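Local coordinates for protein putative GntR-family transcriptional regulator (Bordetella bronchiseptica RB50, PDB 3CNV) that probably regulates transcription as a GntR-family factor, its UTRA domain likely binding a small effector molecule, at residues Glu25-Arg30 against Val47-Arg52. Sequence-based numbering, arbitrary orientation.
Sequences ECRRLR and VVTIRR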
loop_
_atom_site.group_PDB
_atom_site.type_symbol
_atom_site.label_atom_id
_atom_site.label_comp_id
_atom_site.label_asym_id
_atom_site.label_seq_id
_atom_site.Cartn_x
_atom_site.Cartn_y
_atom_site.Cartn_z
ATOM N N GLU C 25 -8.020 21.276 -21.539
ATOM C CA GLU C 25 -7.840 22.613 -21.027
ATOM C C GLU C 25 -6.487 22.754 -20.420
ATOM O O GLU C 25 -5.958 21.811 -19.802
ATOM C CB GLU C 25 -8.871 22.920 -19.954
ATOM C CG GLU C 25 -10.331 22.911 -20.460
ATOM C CD GLU C 25 -11.316 23.160 -19.333
ATOM O OE1 GLU C 25 -11.099 24.154 -18.590
ATOM O OE2 GLU C 25 -12.276 22.369 -19.172
ATOM N N CYS C 26 -5.971 23.967 -20.519
ATOM C CA CYS C 26 -4.703 24.313 -19.891
ATOM C C CYS C 26 -4.630 25.813 -19.689
ATOM O O CYS C 26 -4.780 26.558 -20.629
ATOM C CB CYS C 26 -3.550 23.834 -20.799
ATOM S SG CYS C 26 -1.879 24.033 -20.125
ATOM N N ARG C 27 -4.498 26.239 -18.443
ATOM C CA ARG C 27 -4.574 27.664 -18.070
ATOM C C ARG C 27 -3.725 27.876 -16.825
ATOM O O ARG C 27 -3.549 26.958 -16.057
ATOM C CB ARG C 27 -5.994 28.081 -17.598
ATOM C CG ARG C 27 -6.987 28.150 -18.585
ATOM C CD ARG C 27 -8.281 28.621 -17.915
ATOM N NE ARG C 27 -8.711 27.633 -16.926
ATOM C CZ ARG C 27 -9.556 27.878 -15.924
ATOM N NH1 ARG C 27 -10.065 29.094 -15.750
ATOM N NH2 ARG C 27 -9.882 26.901 -15.083
ATOM N N ARG C 28 -3.285 29.108 -16.626
ATOM C CA ARG C 28 -2.745 29.508 -15.336
ATOM C C ARG C 28 -3.801 30.336 -14.618
ATOM O O ARG C 28 -4.538 31.067 -15.238
ATOM C CB ARG C 28 -1.419 30.243 -15.491
ATOM C CG ARG C 28 -0.329 29.242 -15.780
ATOM C CD ARG C 28 0.878 29.874 -16.411
ATOM N NE ARG C 28 2.077 29.027 -16.346
ATOM C CZ ARG C 28 2.333 28.009 -17.167
ATOM N NH1 ARG C 28 1.482 27.680 -18.142
ATOM N NH2 ARG C 28 3.457 27.323 -17.017
ATOM N N LEU C 29 -3.887 30.154 -13.317
ATOM C CA LEU C 29 -4.784 30.926 -12.502
ATOM C C LEU C 29 -4.374 31.060 -11.054
ATOM O O LEU C 29 -3.453 30.411 -10.569
ATOM C CB LEU C 29 -6.198 30.384 -12.577
ATOM C CG LEU C 29 -6.392 28.876 -12.496
ATOM C CD1 LEU C 29 -6.539 28.348 -11.072
ATOM C CD2 LEU C 29 -7.655 28.541 -13.379
ATOM N N ARG C 30 -5.083 31.942 -10.366
ATOM C CA ARG C 30 -4.886 32.136 -8.914
ATOM C C ARG C 30 -5.427 30.884 -8.244
ATOM O O ARG C 30 -6.554 30.486 -8.510
ATOM C CB ARG C 30 -5.628 33.376 -8.426
ATOM C CG ARG C 30 -5.485 33.668 -6.918
ATOM C CD ARG C 30 -6.246 34.907 -6.524
ATOM N NE ARG C 30 -6.210 35.155 -5.090
ATOM C CZ ARG C 30 -5.598 36.175 -4.511
ATOM N NH1 ARG C 30 -4.983 37.085 -5.244
ATOM N NH2 ARG C 30 -5.640 36.318 -3.188
ATOM N N VAL C 47 -1.190 28.886 -9.988
ATOM C CA VAL C 47 -1.117 27.465 -10.319
ATOM C C VAL C 47 -1.424 27.249 -11.810
ATOM O O VAL C 47 -2.147 27.975 -12.429
ATOM C CB VAL C 47 -2.046 26.544 -9.445
ATOM C CG1 VAL C 47 -1.571 26.567 -7.915
ATOM C CG2 VAL C 47 -3.499 26.936 -9.600
ATOM N N VAL C 48 -0.781 26.259 -12.374
ATOM C CA VAL C 48 -1.154 25.789 -13.704
ATOM C C VAL C 48 -2.224 24.745 -13.486
ATOM O O VAL C 48 -2.110 23.872 -12.597
ATOM C CB VAL C 48 0.001 25.086 -14.415
ATOM C CG1 VAL C 48 -0.456 24.588 -15.876
ATOM C CG2 VAL C 48 1.177 25.979 -14.474
ATOM N N THR C 49 -3.265 24.836 -14.285
ATOM C CA THR C 49 -4.257 23.803 -14.274
ATOM C C THR C 49 -4.450 23.197 -15.643
ATOM O O THR C 49 -4.481 23.866 -16.664
ATOM C CB THR C 49 -5.622 24.307 -13.677
ATOM O OG1 THR C 49 -6.417 23.162 -13.274
ATOM C CG2 THR C 49 -6.384 25.205 -14.712
ATOM N N ILE C 50 -4.566 21.874 -15.610
ATOM C CA ILE C 50 -4.832 21.087 -16.787
ATOM C C ILE C 50 -6.066 20.224 -16.554
ATOM O O ILE C 50 -6.275 19.653 -15.469
ATOM C CB ILE C 50 -3.625 20.126 -17.031
ATOM C CG1 ILE C 50 -2.291 20.920 -17.097
ATOM C CG2 ILE C 50 -3.876 19.196 -18.237
ATOM C CD1 ILE C 50 -1.044 20.011 -17.028
ATOM N N ARG C 51 -6.908 20.186 -17.561
ATOM C CA ARG C 51 -7.917 19.137 -17.708
ATOM C C ARG C 51 -7.552 18.174 -18.819
ATOM O O ARG C 51 -7.194 18.584 -19.948
ATOM C CB ARG C 51 -9.294 19.738 -17.951
ATOM C CG ARG C 51 -10.333 18.620 -18.029
ATOM C CD ARG C 51 -11.699 19.105 -18.092
ATOM N NE ARG C 51 -12.136 19.526 -16.777
ATOM C CZ ARG C 51 -13.386 19.856 -16.522
ATOM N NH1 ARG C 51 -14.293 19.798 -17.520
ATOM N NH2 ARG C 51 -13.721 20.220 -15.284
ATOM N N ARG C 52 -7.611 16.885 -18.518
ATOM C CA ARG C 52 -7.401 15.896 -19.601
ATOM C C ARG C 52 -8.364 14.738 -19.562
ATOM O O ARG C 52 -8.919 14.407 -18.532
ATOM C CB ARG C 52 -5.957 15.398 -19.634
ATOM C CG ARG C 52 -5.515 14.704 -18.528
ATOM C CD ARG C 52 -5.759 13.203 -18.699
ATOM N NE ARG C 52 -5.113 12.598 -17.576
ATOM C CZ ARG C 52 -3.839 12.244 -17.528
ATOM N NH1 ARG C 52 -3.093 12.316 -18.613
ATOM N NH2 ARG C 52 -3.354 11.738 -16.403
HETATM O O HOH W 1 -13.684 20.706 -20.584
#
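E25, R27 and L29 pair with R51, T49 and V47 as the hydrogen-bonded positions of an antiparallel register, a compact example of how an edge strand of the chain's sheet is zipped onto its neighbour. Each pair contributes two N-H...O bonds, six in all, and the T49 N to R27 O bond, at 2.8 Å, is almost straight (177°). C26 with I50 and R28 with V48 form the non-hydrogen-bonded pairs between them, where CA-H groups also approach carbonyls, as C26 CA does T49 O at 3.3 Å.

Across the strands the ionic contact is between E25 and R51, whose side chains run side by side. E25 OE2 sits over a face of the guanidinium, 3.7 Å from R51 NH1, a long salt bridge in which no N-H points at the oxygen. A water donates to E25 OE2 at 2.6 Å and weakly joins R51 NH1. The directed bonds of R51 go instead to D65 and E115, through NE and NH2.

Side-chain packing occurs on both faces of the strand pair. The R28 chain runs alongside V48, extended from CG to NE, and the turn at chi4 (80°) lays a guanidinium face on V48 CG2, which stands 3.5 Å above its centre; R28 NH1 bonds to L76 O. On the other face, L29 CG takes the crowded position between backbone N and carbonyl carbon (chi1 44°), and its two methyls diverge: CD1 meets V47 CG2 at 3.7 Å, while CD2 touches T49 CG2 and covers a face of the R27 guanidinium.

Within this chain, strand 20-30 is an edge strand of the six-stranded antiparallel sheet of the UTRA domain. The chemistry implies that backbone bonds set the register, with R28 adding a methyl-guanidinium contact, L29 apolar packing on the other face, and the E25 carboxylate charge attraction without directional grip.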